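Anapc5 protein (PDB 5BPZ) is a subunit of the anaphase-promoting complex, a cell-cycle ubiquitin ligase, in which it probably has a structural role. Local coordinates at residues 31-36 with 74-79; 60-65 with 81-86; 96-101 with 154-159; 112-117 with 136-141. All blocks are in the same frame, centred on the assembly; numbering follows the deposited sequence.

Interaction 1. Residues 31-36 with 74-79; sequences TPYKIS and SKLIKI
Ser36 and Leu76 mark the nearest approach of two helical backbones, the first turn of helix 32-46 and the early part of helix 73-83, with their CA atoms 8.3 Å apart. Leu76 points toward the opposing helix, and its two methyl groups divide the work. CD2 presses on Ser36 CB at 3.5 Å, tighter than ordinary van der Waals contact, while CD1 meets Tyr33 CE1 at 4.2 Å, coming to the ring obliquely. The isobutyl group reaches this far because CG stands anti to the backbone N (chi1 176°). Serine offers its carbon and keeps its hydroxyl for its own helix: Ser36 OG donates to Pro32 O at 2.7 Å, and Ser36 N reaches the same oxygen from the other face of the carbonyl plane. One carbonyl oxygen thus takes two bonds from one residue, and the bond from OG fixes the hydroxyl. The Tyr33 ring swings toward helix 73-83, and its OH finds a partner in the backbone oxygen of Leu65, on helix 52-67. Tyr159 of helix 146-164 packs on Pro32, Tyr33 and Ser36, and Ile95 of helix 85-99 also touches Ser36, so this small contact sits amid three further helices: 52-67, 146-164 and 85-99.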
loop_
_atom_site.group_PDB
_atom_site.type_symbol
_atom_site.label_atom_id
_atom_site.label_comp_id
_atom_site.label_asym_id
_atom_site.label_seq_id
_atom_site.Cartn_x
_atom_site.Cartn_y
_atom_site.Cartn_z
ATOM N N THR A 31 5.600 4.237 -6.739
ATOM C CA THR A 31 5.173 3.229 -7.713
ATOM C C THR A 31 3.929 2.467 -7.207
ATOM O O THR A 31 3.657 2.519 -6.004
ATOM C CB THR A 31 6.323 2.237 -8.002
ATOM O OG1 THR A 31 6.753 1.638 -6.783
ATOM C CG2 THR A 31 7.499 2.866 -8.747
ATOM N N PRO A 32 3.197 1.710 -8.080
ATOM C CA PRO A 32 2.048 0.915 -7.585
ATOM C C PRO A 32 2.390 -0.080 -6.460
ATOM O O PRO A 32 1.538 -0.334 -5.609
ATOM C CB PRO A 32 1.531 0.201 -8.835
ATOM C CG PRO A 32 2.087 0.947 -9.988
ATOM C CD PRO A 32 3.376 1.546 -9.541
ATOM N N TYR A 33 3.633 -0.612 -6.424
ATOM C CA TYR A 33 4.076 -1.496 -5.337
ATOM C C TYR A 33 4.118 -0.713 -4.008
ATOM O O TYR A 33 3.665 -1.223 -2.977
ATOM C CB TYR A 33 5.465 -2.109 -5.627
ATOM C CG TYR A 33 6.095 -2.733 -4.400
ATOM C CD1 TYR A 33 5.658 -3.964 -3.917
ATOM C CD2 TYR A 33 7.085 -2.065 -3.685
ATOM C CE1 TYR A 33 6.200 -4.520 -2.764
ATOM C CE2 TYR A 33 7.631 -2.612 -2.522
ATOM C CZ TYR A 33 7.195 -3.848 -2.076
ATOM O OH TYR A 33 7.720 -4.398 -0.935
ATOM N N LYS A 34 4.691 0.513 -4.044
ATOM C CA LYS A 34 4.829 1.393 -2.876
ATOM C C LYS A 34 3.454 1.777 -2.329
ATOM O O LYS A 34 3.289 1.822 -1.116
ATOM C CB LYS A 34 5.648 2.654 -3.213
ATOM C CG LYS A 34 7.101 2.385 -3.601
ATOM C CD LYS A 34 8.068 2.501 -2.433
ATOM C CE LYS A 34 9.452 2.933 -2.866
ATOM N NZ LYS A 34 10.151 1.896 -3.670
ATOM N N ILE A 35 2.463 2.001 -3.228
ATOM C CA ILE A 35 1.060 2.318 -2.900
ATOM C C ILE A 35 0.449 1.127 -2.154
ATOM O O ILE A 35 -0.202 1.298 -1.119
ATOM C CB ILE A 35 0.264 2.679 -4.189
ATOM C CG1 ILE A 35 0.717 4.054 -4.751
ATOM C CG2 ILE A 35 -1.249 2.664 -3.939
ATOM C CD1 ILE A 35 0.234 4.362 -6.247
ATOM N N SER A 36 0.716 -0.079 -2.662
ATOM C CA SER A 36 0.259 -1.345 -2.092
ATOM C C SER A 36 0.821 -1.562 -0.677
ATOM O O SER A 36 0.125 -2.071 0.199
ATOM C CB SER A 36 0.625 -2.482 -3.034
ATOM O OG SER A 36 0.059 -2.233 -4.312
ATOM N N SER A 74 0.948 -10.019 -6.838
ATOM C CA SER A 74 0.806 -11.452 -6.566
ATOM C C SER A 74 1.786 -11.911 -5.486
ATOM O O SER A 74 1.367 -12.575 -4.535
ATOM C CB SER A 74 1.011 -12.252 -7.848
ATOM O OG SER A 74 0.620 -13.603 -7.668
ATOM N N LYS A 75 3.066 -11.492 -5.593
ATOM C CA LYS A 75 4.102 -11.829 -4.617
ATOM C C LYS A 75 3.861 -11.138 -3.284
ATOM O O LYS A 75 3.994 -11.772 -2.237
ATOM C CB LYS A 75 5.507 -11.524 -5.145
ATOM C CG LYS A 75 6.577 -12.353 -4.437
ATOM C CD LYS A 75 7.971 -12.053 -4.961
ATOM C CE LYS A 75 9.024 -12.199 -3.894
ATOM N NZ LYS A 75 10.235 -11.394 -4.214
ATOM N N LEU A 76 3.492 -9.850 -3.322
ATOM C CA LEU A 76 3.207 -9.083 -2.115
ATOM C C LEU A 76 2.064 -9.705 -1.324
ATOM O O LEU A 76 2.213 -9.888 -0.122
ATOM C CB LEU A 76 2.905 -7.614 -2.444
ATOM C CG LEU A 76 2.506 -6.727 -1.262
ATOM C CD1 LEU A 76 3.634 -6.638 -0.216
ATOM C CD2 LEU A 76 2.121 -5.355 -1.735
ATOM N N ILE A 77 0.961 -10.079 -1.993
ATOM C CA ILE A 77 -0.200 -10.713 -1.339
ATOM C C ILE A 77 0.194 -12.056 -0.718
ATOM O O ILE A 77 -0.263 -12.367 0.382
ATOM C CB ILE A 77 -1.435 -10.802 -2.309
ATOM C CG1 ILE A 77 -1.900 -9.389 -2.810
ATOM C CG2 ILE A 77 -2.611 -11.612 -1.717
ATOM C CD1 ILE A 77 -2.142 -8.271 -1.724
ATOM N N LYS A 78 1.057 -12.839 -1.407
ATOM C CA LYS A 78 1.529 -14.134 -0.902
ATOM C C LYS A 78 2.312 -13.948 0.400
ATOM O O LYS A 78 2.047 -14.648 1.364
ATOM C CB LYS A 78 2.349 -14.886 -1.960
ATOM C CG LYS A 78 1.482 -15.566 -3.010
ATOM C CD LYS A 78 2.313 -16.232 -4.097
ATOM C CE LYS A 78 1.493 -17.180 -4.943
ATOM N NZ LYS A 78 0.573 -16.463 -5.865
ATOM N N ILE A 79 3.177 -12.930 0.457
ATOM C CA ILE A 79 3.947 -12.583 1.658
ATOM C C ILE A 79 3.014 -12.173 2.810
ATOM O O ILE A 79 3.165 -12.684 3.919
ATOM C CB ILE A 79 5.023 -11.503 1.343
ATOM C CG1 ILE A 79 6.081 -12.064 0.366
ATOM C CG2 ILE A 79 5.677 -10.996 2.635
ATOM C CD1 ILE A 79 6.968 -11.051 -0.296
#

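Interaction 2. Residues 60-65 with 81-86; sequences KQILPL and EECCPN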
loop_
_atom_site.group_PDB
_atom_site.type_symbol
_atom_site.label_atom_id
_atom_site.label_comp_id
_atom_site.label_asym_id
_atom_site.label_seq_id
_atom_site.Cartn_x
_atom_site.Cartn_y
_atom_site.Cartn_z
ATOM N N LYS A 60 7.240 -4.732 12.746
ATOM C CA LYS A 60 8.671 -5.054 12.733
ATOM C C LYS A 60 8.937 -6.094 11.626
ATOM O O LYS A 60 9.917 -5.979 10.891
ATOM C CB LYS A 60 9.132 -5.629 14.092
ATOM C CG LYS A 60 8.989 -4.687 15.286
ATOM C CD LYS A 60 9.226 -5.434 16.600
ATOM C CE LYS A 60 8.822 -4.645 17.826
ATOM N NZ LYS A 60 9.841 -3.630 18.204
ATOM N N GLN A 61 8.064 -7.109 11.526
ATOM C CA GLN A 61 8.161 -8.199 10.557
ATOM C C GLN A 61 8.025 -7.700 9.105
ATOM O O GLN A 61 8.627 -8.280 8.200
ATOM C CB GLN A 61 7.100 -9.274 10.890
ATOM C CG GLN A 61 7.225 -10.589 10.115
ATOM C CD GLN A 61 6.451 -11.727 10.740
ATOM O OE1 GLN A 61 5.276 -11.599 11.104
ATOM N NE2 GLN A 61 7.091 -12.882 10.861
ATOM N N ILE A 62 7.273 -6.601 8.908
ATOM C CA ILE A 62 6.960 -6.004 7.609
ATOM C C ILE A 62 8.060 -5.069 7.065
ATOM O O ILE A 62 8.092 -4.852 5.852
ATOM C CB ILE A 62 5.553 -5.316 7.715
ATOM C CG1 ILE A 62 4.507 -6.058 6.863
ATOM C CG2 ILE A 62 5.543 -3.798 7.445
ATOM C CD1 ILE A 62 4.230 -7.523 7.302
ATOM N N LEU A 63 8.979 -4.576 7.928
ATOM C CA LEU A 63 10.049 -3.634 7.560
ATOM C C LEU A 63 10.814 -3.955 6.241
ATOM O O LEU A 63 10.975 -3.006 5.469
ATOM C CB LEU A 63 11.045 -3.395 8.710
ATOM C CG LEU A 63 10.494 -2.645 9.941
ATOM C CD1 LEU A 63 11.608 -2.263 10.885
ATOM C CD2 LEU A 63 9.691 -1.395 9.545
ATOM N N PRO A 64 11.236 -5.216 5.902
ATOM C CA PRO A 64 11.915 -5.444 4.601
ATOM C C PRO A 64 11.121 -5.059 3.340
ATOM O O PRO A 64 11.733 -4.839 2.301
ATOM C CB PRO A 64 12.219 -6.947 4.622
ATOM C CG PRO A 64 12.234 -7.310 6.066
ATOM C CD PRO A 64 11.159 -6.477 6.670
ATOM N N LEU A 65 9.777 -4.989 3.422
ATOM C CA LEU A 65 8.900 -4.599 2.314
ATOM C C LEU A 65 9.026 -3.099 1.994
ATOM O O LEU A 65 8.847 -2.693 0.846
ATOM C CB LEU A 65 7.434 -4.938 2.617
ATOM C CG LEU A 65 7.059 -6.424 2.705
ATOM C CD1 LEU A 65 5.598 -6.591 3.101
ATOM C CD2 LEU A 65 7.333 -7.169 1.382
ATOM N N GLU A 81 -0.172 -12.893 3.218
ATOM C CA GLU A 81 -0.969 -14.074 3.588
ATOM C C GLU A 81 -0.263 -14.919 4.651
ATOM O O GLU A 81 -0.924 -15.497 5.511
ATOM C CB GLU A 81 -1.219 -14.946 2.349
ATOM C CG GLU A 81 -2.660 -14.953 1.875
ATOM C CD GLU A 81 -2.863 -15.227 0.396
ATOM O OE1 GLU A 81 -2.221 -16.160 -0.142
ATOM O OE2 GLU A 81 -3.699 -14.528 -0.220
ATOM N N GLU A 82 1.078 -14.984 4.587
ATOM C CA GLU A 82 1.890 -15.758 5.523
ATOM C C GLU A 82 1.919 -15.207 6.946
ATOM O O GLU A 82 1.859 -15.997 7.882
ATOM C CB GLU A 82 3.319 -15.923 5.003
ATOM C CG GLU A 82 3.469 -17.030 3.977
ATOM C CD GLU A 82 4.888 -17.523 3.765
ATOM O OE1 GLU A 82 5.841 -16.800 4.138
ATOM O OE2 GLU A 82 5.044 -18.632 3.206
ATOM N N CYS A 83 2.048 -13.879 7.117
ATOM C CA CYS A 83 2.157 -13.279 8.449
ATOM C C CYS A 83 0.876 -12.598 8.956
ATOM O O CYS A 83 0.638 -12.611 10.161
ATOM C CB CYS A 83 3.349 -12.334 8.525
ATOM S SG CYS A 83 3.450 -11.151 7.164
ATOM N N CYS A 84 0.082 -11.986 8.057
ATOM C CA CYS A 84 -1.178 -11.312 8.388
ATOM C C CYS A 84 -2.300 -11.941 7.516
ATOM O O CYS A 84 -2.718 -11.319 6.535
ATOM C CB CYS A 84 -1.070 -9.806 8.146
ATOM S SG CYS A 84 0.407 -9.013 8.837
ATOM N N PRO A 85 -2.770 -13.177 7.800
ATOM C CA PRO A 85 -3.784 -13.800 6.919
ATOM C C PRO A 85 -5.088 -13.019 6.737
ATOM O O PRO A 85 -5.682 -13.091 5.660
ATOM C CB PRO A 85 -4.023 -15.169 7.558
ATOM C CG PRO A 85 -2.827 -15.420 8.403
ATOM C CD PRO A 85 -2.409 -14.082 8.911
ATOM N N ASN A 86 -5.499 -12.244 7.765
ATOM C CA ASN A 86 -6.702 -11.404 7.754
ATOM C C ASN A 86 -6.594 -10.287 6.704
ATOM O O ASN A 86 -7.371 -10.273 5.740
ATOM C CB ASN A 86 -6.956 -10.756 9.135
ATOM C CG ASN A 86 -6.876 -11.658 10.349
ATOM O OD1 ASN A 86 -7.635 -12.623 10.496
ATOM N ND2 ASN A 86 -6.034 -11.285 11.304
#
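The flat carboxamide of Gln61 meets Cys83 through its oxygen end, with the cysteine's CB lying to one face of the amide, well out of its plane, 3.3 Å from Gln61 OE1. The amide makes van der Waals contact here rather than a polar bond. The side chain arrives extended, its CG anti to the backbone N (chi1 -170°). Next to it the contact turns apolar. Ile62 sends its CD1 methyl toward the two consecutive cysteines and touches Cys83 SG at 3.7 Å, with Cys84 SG more loosely placed at 4.4 Å from the same CD1. Cys83 SG occupies the crowded position between its own backbone N and carbonyl carbon (chi1 49°). Ile62 is buried and also packs on Leu40, Leu41 and Met44 of helix 32-46, whereas Gln61 lies exposed at the margin. The backbone supports differ as well: helix 52-67 is kinked near Pro64, and helix 73-83 ends at Cys83, with Cys84 leaving helical geometry. Although the cysteines are neighbours, Cys83 SG and Cys84 SG stand 4.1 Å apart, too far for a disulfide. The contact therefore rests on sulfur and methyl packing beside an exposed amide, a join made by shape and burial rather than by directional bonds.

Interaction 3. Residues 96-101 with 154-159; sequences KLMAEG and TSLQQY. With EDO (1,2-ethanediol), chain B.
Ala99 and Gln157 bring two helices of this all-helical domain unusually close, their CA atoms only 4.6 Å apart where the last turn of helix 85-99 meets helix 146-164. The small side chain of alanine helps to allow the approach: Ala99 CB lies 4.0 Å from Gln157 CA. Deeper in, Met98 bends at its sulfur and lays CE against Leu156 CD2 at 3.5 Å, a tight pair in which the two side chains cross at about a right angle. The one polar tie between the segments is Gln157 NE2 to Ala99 O, 3.1 Å long and nearly straight at 165°, lying in both the carbonyl and the amide planes. Replacing Gln157 with leucine would probably leave that carbonyl oxygen, at the end of its helix, without its side-chain donor. Looser, on the more exposed side, is the ion pair at the end of helix 85-99, between Lys96 on its last turn and Glu100 just past it: Lys96 NZ stands 3.5 Å from Glu100 OE2, a weak bond. Farther along helix 146-164 Tyr159 binds 1,2-ethanediol, probably from the crystallisation liquor and also hydrogen-bonded to Leu73 N. The diol's O1 donates to Tyr159 O at 2.7 Å while resting over one face of the ring, near CD1.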
loop_
_atom_site.group_PDB
_atom_site.type_symbol
_atom_site.label_atom_id
_atom_site.label_comp_id
_atom_site.label_asym_id
_atom_site.label_seq_id
_atom_site.Cartn_x
_atom_site.Cartn_y
_atom_site.Cartn_z
ATOM N N LYS A 96 -7.815 -3.351 -5.684
ATOM C CA LYS A 96 -8.839 -3.723 -6.672
ATOM C C LYS A 96 -9.869 -2.591 -6.874
ATOM O O LYS A 96 -10.142 -2.229 -8.014
ATOM C CB LYS A 96 -9.564 -5.010 -6.220
ATOM C CG LYS A 96 -10.643 -5.518 -7.190
ATOM C CD LYS A 96 -11.600 -6.459 -6.483
ATOM C CE LYS A 96 -11.751 -7.788 -7.180
ATOM N NZ LYS A 96 -12.506 -7.670 -8.453
ATOM N N LEU A 97 -10.419 -2.036 -5.765
ATOM C CA LEU A 97 -11.417 -0.962 -5.797
ATOM C C LEU A 97 -10.835 0.355 -6.284
ATOM O O LEU A 97 -11.524 1.104 -6.971
ATOM C CB LEU A 97 -12.104 -0.788 -4.430
ATOM C CG LEU A 97 -12.980 -1.958 -3.972
ATOM C CD1 LEU A 97 -13.172 -1.938 -2.471
ATOM C CD2 LEU A 97 -14.314 -1.997 -4.707
ATOM N N MET A 98 -9.569 0.634 -5.932
ATOM C CA MET A 98 -8.854 1.829 -6.376
ATOM C C MET A 98 -8.626 1.756 -7.893
ATOM O O MET A 98 -8.890 2.729 -8.596
ATOM C CB MET A 98 -7.519 1.938 -5.642
ATOM C CG MET A 98 -7.386 3.193 -4.851
ATOM S SD MET A 98 -6.027 3.082 -3.687
ATOM C CE MET A 98 -4.746 3.635 -4.667
ATOM N N ALA A 99 -8.174 0.582 -8.388
ATOM C CA ALA A 99 -7.905 0.294 -9.801
ATOM C C ALA A 99 -9.194 0.245 -10.633
ATOM O O ALA A 99 -9.202 0.727 -11.767
ATOM C CB ALA A 99 -7.139 -1.018 -9.927
ATOM N N GLU A 100 -10.285 -0.304 -10.063
ATOM C CA GLU A 100 -11.596 -0.396 -10.726
ATOM C C GLU A 100 -12.448 0.870 -10.530
ATOM O O GLU A 100 -13.578 0.936 -11.020
ATOM C CB GLU A 100 -12.354 -1.674 -10.313
ATOM C CG GLU A 100 -11.753 -2.931 -10.927
ATOM C CD GLU A 100 -12.335 -4.279 -10.537
ATOM O OE1 GLU A 100 -13.452 -4.323 -9.974
ATOM O OE2 GLU A 100 -11.671 -5.302 -10.819
ATOM N N GLY A 101 -11.881 1.869 -9.853
ATOM C CA GLY A 101 -12.531 3.151 -9.608
ATOM C C GLY A 101 -12.124 4.202 -10.623
ATOM O O GLY A 101 -12.195 3.963 -11.834
ATOM N N THR A 154 -2.608 5.047 -13.901
ATOM C CA THR A 154 -2.710 4.067 -14.994
ATOM C C THR A 154 -1.787 2.875 -14.698
ATOM O O THR A 154 -2.212 1.727 -14.845
ATOM C CB THR A 154 -2.522 4.696 -16.394
ATOM O OG1 THR A 154 -1.170 5.120 -16.572
ATOM C CG2 THR A 154 -3.501 5.847 -16.673
ATOM N N SER A 155 -0.560 3.156 -14.196
ATOM C CA SER A 155 0.426 2.148 -13.778
ATOM C C SER A 155 -0.166 1.243 -12.702
ATOM O O SER A 155 0.101 0.042 -12.704
ATOM C CB SER A 155 1.686 2.813 -13.228
ATOM O OG SER A 155 2.391 3.489 -14.256
ATOM N N LEU A 156 -0.970 1.832 -11.789
ATOM C CA LEU A 156 -1.635 1.131 -10.698
ATOM C C LEU A 156 -2.703 0.187 -11.231
ATOM O O LEU A 156 -2.819 -0.943 -10.745
ATOM C CB LEU A 156 -2.222 2.128 -9.688
ATOM C CG LEU A 156 -3.023 1.540 -8.522
ATOM C CD1 LEU A 156 -2.122 0.827 -7.518
ATOM C CD2 LEU A 156 -3.837 2.606 -7.860
ATOM N N GLN A 157 -3.492 0.657 -12.207
ATOM C CA GLN A 157 -4.522 -0.151 -12.860
ATOM C C GLN A 157 -3.884 -1.354 -13.558
ATOM O O GLN A 157 -4.374 -2.460 -13.377
ATOM C CB GLN A 157 -5.322 0.684 -13.850
ATOM C CG GLN A 157 -6.247 1.691 -13.180
ATOM C CD GLN A 157 -6.993 2.481 -14.217
ATOM O OE1 GLN A 157 -6.398 3.126 -15.083
ATOM N NE2 GLN A 157 -8.314 2.441 -14.154
ATOM N N GLN A 158 -2.756 -1.152 -14.287
ATOM C CA GLN A 158 -2.003 -2.217 -14.977
ATOM C C GLN A 158 -1.393 -3.196 -13.970
ATOM O O GLN A 158 -1.342 -4.394 -14.238
ATOM C CB GLN A 158 -0.881 -1.631 -15.851
ATOM C CG GLN A 158 -1.352 -0.891 -17.096
ATOM C CD GLN A 158 -0.213 -0.198 -17.814
ATOM O OE1 GLN A 158 0.474 0.680 -17.267
ATOM N NE2 GLN A 158 -0.015 -0.543 -19.077
ATOM N N TYR A 159 -0.902 -2.676 -12.831
ATOM C CA TYR A 159 -0.315 -3.454 -11.731
ATOM C C TYR A 159 -1.362 -4.411 -11.187
ATOM O O TYR A 159 -1.074 -5.593 -11.045
ATOM C CB TYR A 159 0.173 -2.508 -10.617
ATOM C CG TYR A 159 0.925 -3.167 -9.475
ATOM C CD1 TYR A 159 2.207 -3.676 -9.664
ATOM C CD2 TYR A 159 0.413 -3.152 -8.177
ATOM C CE1 TYR A 159 2.929 -4.225 -8.606
ATOM C CE2 TYR A 159 1.142 -3.668 -7.104
ATOM C CZ TYR A 159 2.393 -4.218 -7.328
ATOM O OH TYR A 159 3.116 -4.755 -6.295
HETATM C C1 EDO B . 1.194 -7.930 -10.739
HETATM O O1 EDO B . 1.161 -6.725 -10.018
HETATM C C2 EDO B . 0.745 -9.120 -9.897
HETATM O O2 EDO B . 0.929 -10.307 -10.616
#

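Interaction 4. Residues 112-117 with 136-141; sequences DLADSF and HMILAY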
loop_
_atom_site.group_PDB
_atom_site.type_symbol
_atom_site.label_atom_id
_atom_site.label_comp_id
_atom_site.label_asym_id
_atom_site.label_seq_id
_atom_site.Cartn_x
_atom_site.Cartn_y
_atom_site.Cartn_z
ATOM N N ASP A 112 -6.604 10.586 2.910
ATOM C CA ASP A 112 -7.021 9.830 4.096
ATOM C C ASP A 112 -5.837 9.239 4.862
ATOM O O ASP A 112 -5.857 9.239 6.091
ATOM C CB ASP A 112 -8.031 8.728 3.717
ATOM C CG ASP A 112 -9.399 9.228 3.264
ATOM O OD1 ASP A 112 -9.690 10.432 3.450
ATOM O OD2 ASP A 112 -10.180 8.412 2.729
ATOM N N LEU A 113 -4.809 8.753 4.139
ATOM C CA LEU A 113 -3.588 8.176 4.712
ATOM C C LEU A 113 -2.767 9.241 5.450
ATOM O O LEU A 113 -2.210 8.947 6.511
ATOM C CB LEU A 113 -2.748 7.516 3.608
ATOM C CG LEU A 113 -1.505 6.732 4.011
ATOM C CD1 LEU A 113 -1.859 5.352 4.568
ATOM C CD2 LEU A 113 -0.595 6.572 2.842
ATOM N N ALA A 114 -2.702 10.469 4.890
ATOM C CA ALA A 114 -1.967 11.591 5.463
ATOM C C ALA A 114 -2.607 12.084 6.776
ATOM O O ALA A 114 -1.888 12.510 7.682
ATOM C CB ALA A 114 -1.874 12.717 4.452
ATOM N N ASP A 115 -3.950 11.996 6.881
ATOM C CA ASP A 115 -4.712 12.377 8.069
ATOM C C ASP A 115 -4.846 11.215 9.081
ATOM O O ASP A 115 -5.391 11.417 10.168
ATOM C CB ASP A 115 -6.096 12.928 7.664
ATOM C CG ASP A 115 -6.736 13.851 8.688
ATOM O OD1 ASP A 115 -6.182 14.948 8.933
ATOM O OD2 ASP A 115 -7.816 13.498 9.211
ATOM N N SER A 116 -4.331 10.013 8.733
ATOM C CA SER A 116 -4.412 8.808 9.568
ATOM C C SER A 116 -3.235 8.588 10.538
ATOM O O SER A 116 -3.309 7.676 11.364
ATOM C CB SER A 116 -4.608 7.567 8.704
ATOM O OG SER A 116 -3.384 7.112 8.151
ATOM N N PHE A 117 -2.147 9.369 10.431
ATOM C CA PHE A 117 -1.016 9.185 11.344
ATOM C C PHE A 117 -0.595 10.481 12.002
ATOM O O PHE A 117 -0.808 11.549 11.433
ATOM C CB PHE A 117 0.164 8.457 10.680
ATOM C CG PHE A 117 0.956 9.205 9.631
ATOM C CD1 PHE A 117 2.177 9.791 9.947
ATOM C CD2 PHE A 117 0.530 9.238 8.309
ATOM C CE1 PHE A 117 2.934 10.437 8.967
ATOM C CE2 PHE A 117 1.286 9.889 7.331
ATOM C CZ PHE A 117 2.487 10.475 7.666
ATOM N N HIS A 136 8.150 10.213 3.322
ATOM C CA HIS A 136 8.775 10.222 1.997
ATOM C C HIS A 136 7.824 9.853 0.864
ATOM O O HIS A 136 8.012 10.367 -0.240
ATOM C CB HIS A 136 10.050 9.364 1.953
ATOM C CG HIS A 136 11.166 9.915 2.793
ATOM N ND1 HIS A 136 11.817 9.133 3.731
ATOM C CD2 HIS A 136 11.697 11.161 2.819
ATOM C CE1 HIS A 136 12.726 9.918 4.287
ATOM N NE2 HIS A 136 12.688 11.149 3.775
ATOM N N MET A 137 6.790 9.016 1.123
ATOM C CA MET A 137 5.799 8.676 0.089
ATOM C C MET A 137 4.829 9.836 -0.148
ATOM O O MET A 137 4.580 10.173 -1.305
ATOM C CB MET A 137 5.028 7.386 0.401
ATOM C CG MET A 137 5.817 6.114 0.119
ATOM S SD MET A 137 6.296 5.926 -1.625
ATOM C CE MET A 137 8.103 6.203 -1.484
ATOM N N ILE A 138 4.287 10.446 0.946
ATOM C CA ILE A 138 3.350 11.573 0.879
ATOM C C ILE A 138 4.046 12.812 0.293
ATOM O O ILE A 138 3.425 13.529 -0.492
ATOM C CB ILE A 138 2.609 11.852 2.237
ATOM C CG1 ILE A 138 1.866 10.599 2.791
ATOM C CG2 ILE A 138 1.658 13.071 2.162
ATOM C CD1 ILE A 138 0.631 10.056 1.983
ATOM N N LEU A 139 5.333 13.048 0.646
ATOM C CA LEU A 139 6.099 14.179 0.111
ATOM C C LEU A 139 6.359 14.000 -1.384
ATOM O O LEU A 139 6.030 14.903 -2.152
ATOM C CB LEU A 139 7.428 14.402 0.850
ATOM C CG LEU A 139 7.386 15.066 2.229
ATOM C CD1 LEU A 139 8.756 15.014 2.880
ATOM C CD2 LEU A 139 6.915 16.516 2.153
ATOM N N ALA A 140 6.909 12.828 -1.803
ATOM C CA ALA A 140 7.186 12.533 -3.217
ATOM C C ALA A 140 5.904 12.538 -4.045
ATOM O O ALA A 140 5.944 12.955 -5.207
ATOM C CB ALA A 140 7.915 11.209 -3.363
ATOM N N TYR A 141 4.760 12.136 -3.432
ATOM C CA TYR A 141 3.446 12.170 -4.072
ATOM C C TYR A 141 3.021 13.609 -4.348
ATOM O O TYR A 141 2.604 13.892 -5.465
ATOM C CB TYR A 141 2.359 11.452 -3.239
ATOM C CG TYR A 141 0.975 11.534 -3.859
ATOM C CD1 TYR A 141 0.639 10.760 -4.969
ATOM C CD2 TYR A 141 0.012 12.406 -3.357
ATOM C CE1 TYR A 141 -0.619 10.855 -5.564
ATOM C CE2 TYR A 141 -1.253 12.501 -3.937
ATOM C CZ TYR A 141 -1.567 11.716 -5.036
ATOM O OH TYR A 141 -2.808 11.795 -5.616
#
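Ile138 carries the whole apolar side of this contact, using different branches for different partners. Its CD1 methyl meets Leu113 CD2 at 3.8 Å, the side chains crossing obliquely, and its CG2 methyl faces Ala114 CB at 4.2 Å. The split follows from the branching at CB: CG1 stands anti to the carbonyl carbon (chi1 -55°) and carries CD1 toward the leucine, while CG2 stands anti to the backbone N and lies over the alanine. Backbones can come fairly near here, Ala114 CA and Ile138 CA being 7.0 Å apart, because alanine puts only one methyl between them. Both carbon pairs are at comfortable distances, without the compression of a tight core.

Polar interactions stay within the segments. Where helix 103-114 ends, Ser116 OG donates to Leu113 O at 2.7 Å, approaching from a side of the carbonyl (C=O...O angle 119°) and tilted 28° from its plane; Ser116 N makes a weak bond to the same oxygen. These bonds occupy the carbonyl of the very residue whose side chain faces Ile138, and they tie the chain leaving the helix back to its last turn.

Around this join, Leu113 also packs on Leu38 and Ser42 of helix 32-46, Ile138 on Phe110, and Tyr141 stacks on Phe110. Helices 103-114 and 129-142, successive in the chain, thus pair with each other while helix 32-46 packs against both.

How the interactions relate
Interactions 1 and 3 are buried, whereas 2 and 4 are only partly so and grade into the surface. Helix 32-46 links them: interaction 1 uses it directly, and its residues also touch the other three. Interactions 1 and 2 share helix 73-83 and meet where Leu76 packs on Leu65. Tyr159 joins interactions 1 and 3, and interaction 4 touches interaction 1 through Met137 on Lys34. Interactions 2 and 3 both use helix 85-99, yet lie on opposite sides of the chain's centre, about 22 Å between centres. Chemically, a hydrogen bond spans the segments in interaction 3 alone; the others rely on packing, of carbon in 1 and 4, and of sulfur, methyl and an amide in 2.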